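Local coordinates for uncharacterized protein VPA0106 (PDB 3U07) that is of unknown function, a probably exported DUF1254-family protein whose chain also carries a DUF1214 region, at residues A[129-143]-A[149-161]. The protein carries 2 engineered substitutions. Sequence-based numbering, arbitrary orientation.
Sequences RGTKGGQFMFAAQDW and ASVDEVVRVDSNL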
ATOM      1  N   ARG A 129       3.330 -15.300  10.432  1.00 17.81           N
ATOM      2  CA  ARG A 129       4.595 -15.903  10.852  1.00 25.20           C
ATOM      3  C   ARG A 129       4.884 -15.705  12.337  1.00 24.28           C
ATOM      4  O   ARG A 129       5.785 -16.337  12.889  1.00 21.56           O
ATOM      5  CB  ARG A 129       5.772 -15.312  10.064  1.00 19.38           C
ATOM      6  CG  ARG A 129       5.721 -15.498   8.567  1.00 15.79           C
ATOM      7  CD  ARG A 129       6.891 -14.775   7.926  1.00 17.20           C
ATOM      8  NE  ARG A 129       8.170 -15.398   8.259  1.00 18.02           N
ATOM      9  CZ  ARG A 129       8.636 -16.510   7.691  1.00 22.58           C
ATOM     10  NH1 ARG A 129       7.929 -17.130   6.754  1.00 20.58           N
ATOM     11  NH2 ARG A 129       9.814 -16.999   8.054  1.00 24.74           N
ATOM     12  N   GLY A 130       4.121 -14.836  12.985  1.00 24.07           N
ATOM     13  CA  GLY A 130       4.376 -14.570  14.389  1.00 20.73           C
ATOM     14  C   GLY A 130       5.684 -13.801  14.488  1.00 26.01           C
ATOM     15  O   GLY A 130       5.920 -12.854  13.740  1.00 20.90           O
ATOM     16  N   THR A 131       6.553 -14.227  15.395  1.00 20.49           N
ATOM     17  CA  THR A 131       7.841 -13.575  15.601  1.00 20.68           C
ATOM     18  C   THR A 131       8.912 -13.955  14.574  1.00 22.92           C
ATOM     19  O   THR A 131       9.964 -13.315  14.504  1.00 26.90           O
ATOM     20  CB  THR A 131       8.417 -13.940  16.978  1.00 29.37           C
ATOM     21  OG1 THR A 131       8.577 -15.364  17.059  1.00 31.33           O
ATOM     22  CG2 THR A 131       7.492 -13.472  18.097  1.00 27.62           C
ATOM     23  N   LYS A 132       8.643 -14.988  13.786  1.00 20.41           N
ATOM     24  CA  LYS A 132       9.616 -15.499  12.821  1.00 18.47           C
ATOM     25  C   LYS A 132       9.919 -14.644  11.596  1.00 20.51           C
ATOM     26  O   LYS A 132       9.078 -14.478  10.712  1.00 20.33           O
ATOM     27  CB  LYS A 132       9.197 -16.909  12.373  1.00 24.74           C
ATOM     28  CG  LYS A 132      10.355 -17.767  11.885  1.00 35.17           C
ATOM     29  CD  LYS A 132      11.308 -18.011  13.040  1.00 44.27           C
ATOM     30  CE  LYS A 132      12.682 -18.469  12.585  1.00 47.92           C
ATOM     31  NZ  LYS A 132      13.675 -18.363  13.700  1.00 45.53           N
ATOM     32  N   GLY A 133      11.136 -14.107  11.564  1.00 25.18           N
ATOM     33  CA  GLY A 133      11.575 -13.304  10.441  1.00 18.73           C
ATOM     34  C   GLY A 133      12.276 -14.260   9.493  1.00 22.56           C
ATOM     35  O   GLY A 133      11.835 -15.406   9.346  1.00 18.75           O
ATOM     36  N   GLY A 134      13.355 -13.815   8.850  1.00 18.38           N
ATOM     37  CA  GLY A 134      14.065 -14.704   7.944  1.00 19.78           C
ATOM     38  C   GLY A 134      14.820 -14.022   6.821  1.00 21.81           C
ATOM     39  O   GLY A 134      14.928 -12.796   6.778  1.00 17.69           O
ATOM     40  N   GLN A 135      15.363 -14.834   5.918  1.00 21.57           N
ATOM     41  CA  GLN A 135      16.105 -14.337   4.767  1.00 19.69           C
ATOM     42  C   GLN A 135      15.168 -14.518   3.578  1.00 15.95           C
ATOM     43  O   GLN A 135      14.914 -15.637   3.148  1.00 19.30           O
ATOM     44  CB  GLN A 135      17.385 -15.156   4.563  1.00 18.43           C
ATOM     45  CG  GLN A 135      18.359 -15.130   5.737  1.00 21.40           C
ATOM     46  CD  GLN A 135      18.852 -13.733   6.074  1.00 27.08           C
ATOM     47  OE1 GLN A 135      18.756 -12.810   5.266  1.00 27.24           O
ATOM     48  NE2 GLN A 135      19.403 -13.578   7.270  1.00 30.87           N
ATOM     49  N   PHE A 136      14.655 -13.414   3.049  1.00 14.37           N
ATOM     50  CA  PHE A 136      13.712 -13.473   1.943  1.00 13.29           C
ATOM     51  C   PHE A 136      14.368 -13.038   0.651  1.00 16.22           C
ATOM     52  O   PHE A 136      14.800 -11.896   0.507  1.00 17.71           O
ATOM     53  CB  PHE A 136      12.498 -12.603   2.286  1.00 12.31           C
ATOM     54  CG  PHE A 136      11.852 -12.981   3.597  1.00 17.25           C
ATOM     55  CD1 PHE A 136      11.084 -14.135   3.695  1.00 18.39           C
ATOM     56  CD2 PHE A 136      12.048 -12.210   4.737  1.00 19.23           C
ATOM     57  CE1 PHE A 136      10.516 -14.519   4.914  1.00 20.15           C
ATOM     58  CE2 PHE A 136      11.483 -12.586   5.963  1.00 20.02           C
ATOM     59  CZ  PHE A 136      10.716 -13.743   6.048  1.00 15.73           C
HETATM   60  N   MSE A 137      14.454 -13.970  -0.290  1.00 15.88           N
HETATM   61  CA  MSE A 137      15.093 -13.681  -1.556  1.00 17.72           C
HETATM   62  C   MSE A 137      14.098 -13.365  -2.657  1.00 16.15           C
HETATM   63  O   MSE A 137      13.140 -14.102  -2.874  1.00 15.04           O
HETATM   64  CB  MSE A 137      15.982 -14.864  -1.979  1.00 12.58           C
HETATM   65  CG  MSE A 137      16.859 -14.575  -3.195  1.00 14.73           C
HETATM   66 SE   MSE A 137      18.093 -16.034  -3.653  0.78 26.61          SE
HETATM   67  CE  MSE A 137      16.950 -16.931  -4.891  1.00 23.08           C
ATOM     68  N   PHE A 138      14.337 -12.251  -3.336  1.00 13.06           N
ATOM     69  CA  PHE A 138      13.503 -11.820  -4.443  1.00 15.34           C
ATOM     70  C   PHE A 138      14.328 -12.016  -5.704  1.00 16.94           C
ATOM     71  O   PHE A 138      15.443 -11.504  -5.810  1.00 13.72           O
ATOM     72  CB  PHE A 138      13.128 -10.345  -4.278  1.00 15.92           C
ATOM     73  CG  PHE A 138      12.303 -10.082  -3.063  1.00 16.19           C
ATOM     74  CD1 PHE A 138      12.889 -10.065  -1.801  1.00 13.57           C
ATOM     75  CD2 PHE A 138      10.922  -9.930  -3.172  1.00 14.85           C
ATOM     76  CE1 PHE A 138      12.113  -9.901  -0.655  1.00 18.40           C
ATOM     77  CE2 PHE A 138      10.130  -9.765  -2.034  1.00 17.49           C
ATOM     78  CZ  PHE A 138      10.728  -9.753  -0.775  1.00 20.75           C
ATOM     79  N   ALA A 139      13.784 -12.767  -6.654  1.00 14.84           N
ATOM     80  CA  ALA A 139      14.496 -13.028  -7.894  1.00 18.23           C
ATOM     81  C   ALA A 139      13.589 -12.807  -9.078  1.00 20.76           C
ATOM     82  O   ALA A 139      12.366 -12.960  -8.969  1.00 18.29           O
ATOM     83  CB  ALA A 139      15.026 -14.470  -7.902  1.00 19.90           C
ATOM     84  N   ALA A 140      14.209 -12.434 -10.197  1.00 15.84           N
ATOM     85  CA  ALA A 140      13.462 -12.215 -11.385  1.00 18.86           C
ATOM     86  C   ALA A 140      12.883 -13.546 -11.715  1.00 21.92           C
ATOM     87  O   ALA A 140      13.450 -14.636 -11.418  1.00 19.49           O
ATOM     88  CB  ALA A 140      14.295 -11.721 -12.542  1.00 15.87           C
ATOM     89  N   GLN A 141      11.733 -13.447 -12.302  1.00 22.91           N
ATOM     90  CA  GLN A 141      11.031 -14.612 -12.684  1.00 28.13           C
ATOM     91  C   GLN A 141      11.840 -15.611 -13.518  1.00 26.10           C
ATOM     92  O   GLN A 141      11.674 -16.808 -13.316  1.00 30.13           O
ATOM     93  CB  GLN A 141       9.780 -14.130 -13.369  1.00 27.84           C
ATOM     94  CG  GLN A 141       8.859 -15.244 -13.709  1.00 28.41           C
ATOM     95  CD  GLN A 141       8.270 -15.921 -12.482  1.00 28.63           C
ATOM     96  OE1 GLN A 141       8.719 -16.979 -12.060  1.00 33.52           O
ATOM     97  NE2 GLN A 141       7.251 -15.305 -11.906  1.00 27.09           N
ATOM     98  N   ASP A 142      12.687 -15.113 -14.434  1.00 29.38           N
ATOM     99  CA  ASP A 142      13.525 -15.917 -15.356  1.00 42.17           C
ATOM    100  C   ASP A 142      14.920 -16.263 -14.790  1.00 34.55           C
ATOM    101  O   ASP A 142      15.728 -16.933 -15.441  1.00 35.01           O
ATOM    102  CB  ASP A 142      13.768 -15.133 -16.657  1.00 55.45           C
ATOM    103  CG  ASP A 142      14.374 -13.747 -16.389  1.00 70.78           C
ATOM    104  OD1 ASP A 142      13.621 -12.747 -16.417  1.00 80.28           O
ATOM    105  OD2 ASP A 142      15.599 -13.663 -16.135  1.00 68.70           O
ATOM    106  N   TRP A 143      15.224 -15.787 -13.591  1.00 25.61           N
ATOM    107  CA  TRP A 143      16.544 -16.040 -13.040  1.00 24.49           C
ATOM    108  C   TRP A 143      16.869 -17.521 -12.873  1.00 18.58           C
ATOM    109  O   TRP A 143      16.151 -18.264 -12.209  1.00 20.34           O
ATOM    110  CB  TRP A 143      16.719 -15.330 -11.708  1.00 21.86           C
ATOM    111  CG  TRP A 143      18.071 -15.569 -11.126  1.00 25.10           C
ATOM    112  CD1 TRP A 143      19.252 -15.013 -11.531  1.00 29.91           C
ATOM    113  CD2 TRP A 143      18.389 -16.450 -10.047  1.00 23.15           C
ATOM    114  NE1 TRP A 143      20.288 -15.495 -10.764  1.00 31.99           N
ATOM    115  CE2 TRP A 143      19.786 -16.382  -9.848  1.00 25.56           C
ATOM    116  CE3 TRP A 143      17.629 -17.296  -9.229  1.00 24.68           C
ATOM    117  CZ2 TRP A 143      20.436 -17.119  -8.859  1.00 22.13           C
ATOM    118  CZ3 TRP A 143      18.277 -18.033  -8.245  1.00 28.49           C
ATOM    119  CH2 TRP A 143      19.667 -17.941  -8.071  1.00 23.90           C
ATOM    120  N   ALA A 149      21.052 -22.428   0.921  1.00 19.92           N
ATOM    121  CA  ALA A 149      20.358 -23.195   1.960  1.00 23.02           C
ATOM    122  C   ALA A 149      19.875 -22.242   3.053  1.00 21.69           C
ATOM    123  O   ALA A 149      18.882 -22.496   3.738  1.00 21.18           O
ATOM    124  CB  ALA A 149      21.301 -24.234   2.559  1.00 27.88           C
ATOM    125  N   SER A 150      20.612 -21.144   3.177  1.00 21.59           N
ATOM    126  CA  SER A 150      20.387 -20.066   4.138  1.00 30.35           C
ATOM    127  C   SER A 150      19.078 -19.281   3.932  1.00 30.17           C
ATOM    128  O   SER A 150      18.557 -18.663   4.861  1.00 22.07           O
ATOM    129  CB  SER A 150      21.567 -19.097   4.031  1.00 25.56           C
ATOM    130  OG  SER A 150      21.633 -18.230   5.140  1.00 49.22           O
ATOM    131  N   VAL A 151      18.562 -19.294   2.709  1.00 26.76           N
ATOM    132  CA  VAL A 151      17.346 -18.557   2.383  1.00 18.81           C
ATOM    133  C   VAL A 151      16.071 -19.252   2.834  1.00 13.84           C
ATOM    134  O   VAL A 151      15.894 -20.444   2.615  1.00 20.39           O
ATOM    135  CB  VAL A 151      17.280 -18.274   0.862  1.00 19.46           C
ATOM    136  CG1 VAL A 151      15.883 -17.788   0.465  1.00 20.77           C
ATOM    137  CG2 VAL A 151      18.326 -17.227   0.503  1.00 18.62           C
ATOM    138  N   ASP A 152      15.184 -18.487   3.464  1.00 15.75           N
ATOM    139  CA  ASP A 152      13.919 -19.018   3.954  1.00 18.00           C
ATOM    140  C   ASP A 152      12.872 -19.177   2.860  1.00 21.55           C
ATOM    141  O   ASP A 152      12.357 -20.265   2.628  1.00 23.08           O
ATOM    142  CB  ASP A 152      13.372 -18.101   5.047  1.00 19.60           C
ATOM    143  CG  ASP A 152      14.106 -18.265   6.363  1.00 29.10           C
ATOM    144  OD1 ASP A 152      13.737 -19.177   7.130  1.00 30.93           O
ATOM    145  OD2 ASP A 152      15.054 -17.491   6.623  1.00 28.61           O
ATOM    146  N   GLU A 153      12.558 -18.078   2.190  1.00 18.94           N
ATOM    147  CA  GLU A 153      11.557 -18.098   1.134  1.00 19.37           C
ATOM    148  C   GLU A 153      12.071 -17.347  -0.079  1.00 20.69           C
ATOM    149  O   GLU A 153      12.876 -16.428   0.043  1.00 22.81           O
ATOM    150  CB  GLU A 153      10.261 -17.440   1.622  1.00 23.22           C
ATOM    151  CG  GLU A 153       9.636 -18.087   2.854  1.00 28.54           C
ATOM    152  CD  GLU A 153       9.146 -19.504   2.596  1.00 40.97           C
ATOM    153  OE1 GLU A 153       8.674 -19.780   1.472  1.00 39.29           O
ATOM    154  OE2 GLU A 153       9.218 -20.338   3.523  1.00 48.87           O
ATOM    155  N   VAL A 154      11.598 -17.750  -1.250  1.00 18.04           N
ATOM    156  CA  VAL A 154      11.980 -17.118  -2.501  1.00 18.84           C
ATOM    157  C   VAL A 154      10.746 -16.485  -3.135  1.00 24.52           C
ATOM    158  O   VAL A 154       9.703 -17.129  -3.263  1.00 25.14           O
ATOM    159  CB  VAL A 154      12.556 -18.144  -3.506  1.00 16.59           C
ATOM    160  CG1 VAL A 154      12.901 -17.451  -4.817  1.00 20.80           C
ATOM    161  CG2 VAL A 154      13.789 -18.822  -2.914  1.00 14.68           C
ATOM    162  N   VAL A 155      10.866 -15.221  -3.522  1.00 18.85           N
ATOM    163  CA  VAL A 155       9.770 -14.512  -4.174  1.00 13.74           C
ATOM    164  C   VAL A 155      10.150 -14.241  -5.629  1.00 19.99           C
ATOM    165  O   VAL A 155      11.110 -13.513  -5.900  1.00 20.80           O
ATOM    166  CB  VAL A 155       9.493 -13.146  -3.515  1.00 16.10           C
ATOM    167  CG1 VAL A 155       8.340 -12.455  -4.233  1.00 13.46           C
ATOM    168  CG2 VAL A 155       9.195 -13.327  -2.045  1.00 19.59           C
ATOM    169  N   ARG A 156       9.414 -14.837  -6.562  1.00 13.20           N
ATOM    170  CA  ARG A 156       9.673 -14.611  -7.984  1.00 13.40           C
ATOM    171  C   ARG A 156       8.909 -13.350  -8.381  1.00 15.98           C
ATOM    172  O   ARG A 156       7.697 -13.275  -8.183  1.00 21.18           O
ATOM    173  CB  ARG A 156       9.185 -15.802  -8.809  1.00 14.05           C
ATOM    174  CG  ARG A 156      10.005 -17.068  -8.591  1.00 19.69           C
ATOM    175  CD  ARG A 156      11.365 -16.979  -9.285  1.00 19.62           C
ATOM    176  NE  ARG A 156      12.203 -18.144  -8.990  1.00 24.16           N
ATOM    177  CZ  ARG A 156      13.388 -18.385  -9.547  1.00 25.99           C
ATOM    178  NH1 ARG A 156      13.895 -17.544 -10.442  1.00 19.30           N
ATOM    179  NH2 ARG A 156      14.071 -19.471  -9.205  1.00 19.45           N
ATOM    180  N   VAL A 157       9.604 -12.356  -8.930  1.00 12.37           N
ATOM    181  CA  VAL A 157       8.943 -11.108  -9.308  1.00 11.84           C
ATOM    182  C   VAL A 157       8.918 -10.899 -10.819  1.00 17.95           C
ATOM    183  O   VAL A 157       9.857 -11.265 -11.533  1.00 16.15           O
ATOM    184  CB  VAL A 157       9.608  -9.882  -8.603  1.00 13.35           C
ATOM    185  CG1 VAL A 157       9.616 -10.098  -7.086  1.00 14.45           C
ATOM    186  CG2 VAL A 157      11.034  -9.674  -9.108  1.00 14.32           C
ATOM    187  N   ASP A 158       7.830 -10.307 -11.302  1.00 14.39           N
ATOM    188  CA  ASP A 158       7.660 -10.085 -12.730  1.00 14.91           C
ATOM    189  C   ASP A 158       8.190  -8.769 -13.270  1.00 23.74           C
ATOM    190  O   ASP A 158       8.244  -8.580 -14.485  1.00 22.50           O
ATOM    191  CB  ASP A 158       6.192 -10.279 -13.103  1.00 20.44           C
ATOM    192  CG  ASP A 158       5.755 -11.730 -12.972  1.00 30.02           C
ATOM    193  OD1 ASP A 158       4.794 -11.997 -12.231  1.00 29.25           O
ATOM    194  OD2 ASP A 158       6.374 -12.607 -13.609  1.00 29.96           O
ATOM    195  N   SER A 159       8.552  -7.853 -12.374  1.00 17.39           N
ATOM    196  CA  SER A 159       9.159  -6.590 -12.785  1.00 18.38           C
ATOM    197  C   SER A 159      10.510  -6.588 -12.066  1.00 19.42           C
ATOM    198  O   SER A 159      10.600  -7.037 -10.922  1.00 17.74           O
ATOM    199  CB  SER A 159       8.318  -5.374 -12.362  1.00 13.10           C
ATOM    200  OG  SER A 159       8.300  -5.193 -10.954  1.00 15.95           O
ATOM    201  N   ASN A 160      11.565  -6.120 -12.725  1.00 18.62           N
ATOM    202  CA  ASN A 160      12.876  -6.117 -12.082  1.00 16.21           C
ATOM    203  C   ASN A 160      12.946  -5.114 -10.946  1.00 19.14           C
ATOM    204  O   ASN A 160      13.737  -5.270 -10.022  1.00 16.86           O
ATOM    205  CB  ASN A 160      13.983  -5.852 -13.100  1.00 16.99           C
ATOM    206  CG  ASN A 160      14.141  -6.992 -14.086  1.00 22.09           C
ATOM    207  OD1 ASN A 160      13.955  -8.156 -13.732  1.00 19.33           O
ATOM    208  ND2 ASN A 160      14.502  -6.666 -15.326  1.00 22.18           N
ATOM    209  N   LEU A 161      12.108  -4.084 -11.020  1.00 17.22           N
ATOM    210  CA  LEU A 161      12.049  -3.077  -9.969  1.00 16.52           C
ATOM    211  C   LEU A 161      10.831  -3.414  -9.114  1.00 18.20           C
ATOM    212  O   LEU A 161       9.736  -3.633  -9.639  1.00 15.55           O
ATOM    213  CB  LEU A 161      11.874  -1.677 -10.571  1.00 20.72           C
ATOM    214  CG  LEU A 161      12.990  -1.133 -11.466  1.00 20.10           C
ATOM    215  CD1 LEU A 161      12.517   0.152 -12.138  1.00 19.24           C
ATOM    216  CD2 LEU A 161      14.245  -0.878 -10.638  1.00 18.32           C
TER
HETATM  217  O   HOH W   1      10.814 -19.877   7.445  1.00 35.77           O
HETATM  218  O   HOH W   2      13.494 -18.002   9.727  1.00 26.39           O
HETATM  219  O   HOH W   3      16.432 -20.377 -10.356  1.00 21.49           O
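Met137 N donates to Glu153 O and Val155 N to Met137 O, the start of a parallel ladder between strands 134-140 and 153-157 that runs on through Ala139 N to Val155 O and Val157 N to Ala139 O; Gln141 N to Val157 O continues it. Strand 153-157 is an edge strand of a mixed sheet within this chain, and strand 96-100 flanks 134-140 on its other side.

Polar side chains extend the pairing at both ends. Asp152 OD2 accepts from Gln135 N (2.8 Å) on its anti side, while its own backbone N donates to Gln135 O, so one residue uses both its backbone and its carboxylate on a single neighbour. Its other oxygen, OD1, is linked by one water to Arg129 NH2 and by a second to Gly133 O. At the far end, the Arg156 chain, bent at CB-CG (chi2 -74°), carries its guanidinium over Ala139 CB. NH1 donates to two carbonyl oxygens lying close to the guanidinium plane, Ala140 O at 3.1 Å and Trp143 O at 3.0 Å, the latter met on a lone pair. A water joins NH2 to Trp143 O as well, and Gln141 NE2 reaches Asp158 OD2 only weakly.

Apolar packing falls on both faces. Val155 lays CG2 over the Phe138 ring, 4.1 Å from its centroid, a CH-pi contact, whereas Val157 CG1 meets the ring edge; the sheet face bearing Phe136, Phe138 and Val155 packs against strands 109-115 and 120-125. On the other face of the sheet the selenium-bearing Met137 touches Val151 through CB and Val154 through CE.

The guanidinium thus ties the turn 140-143 to the edge strand, and its positive charge probably polarises both carbonyls.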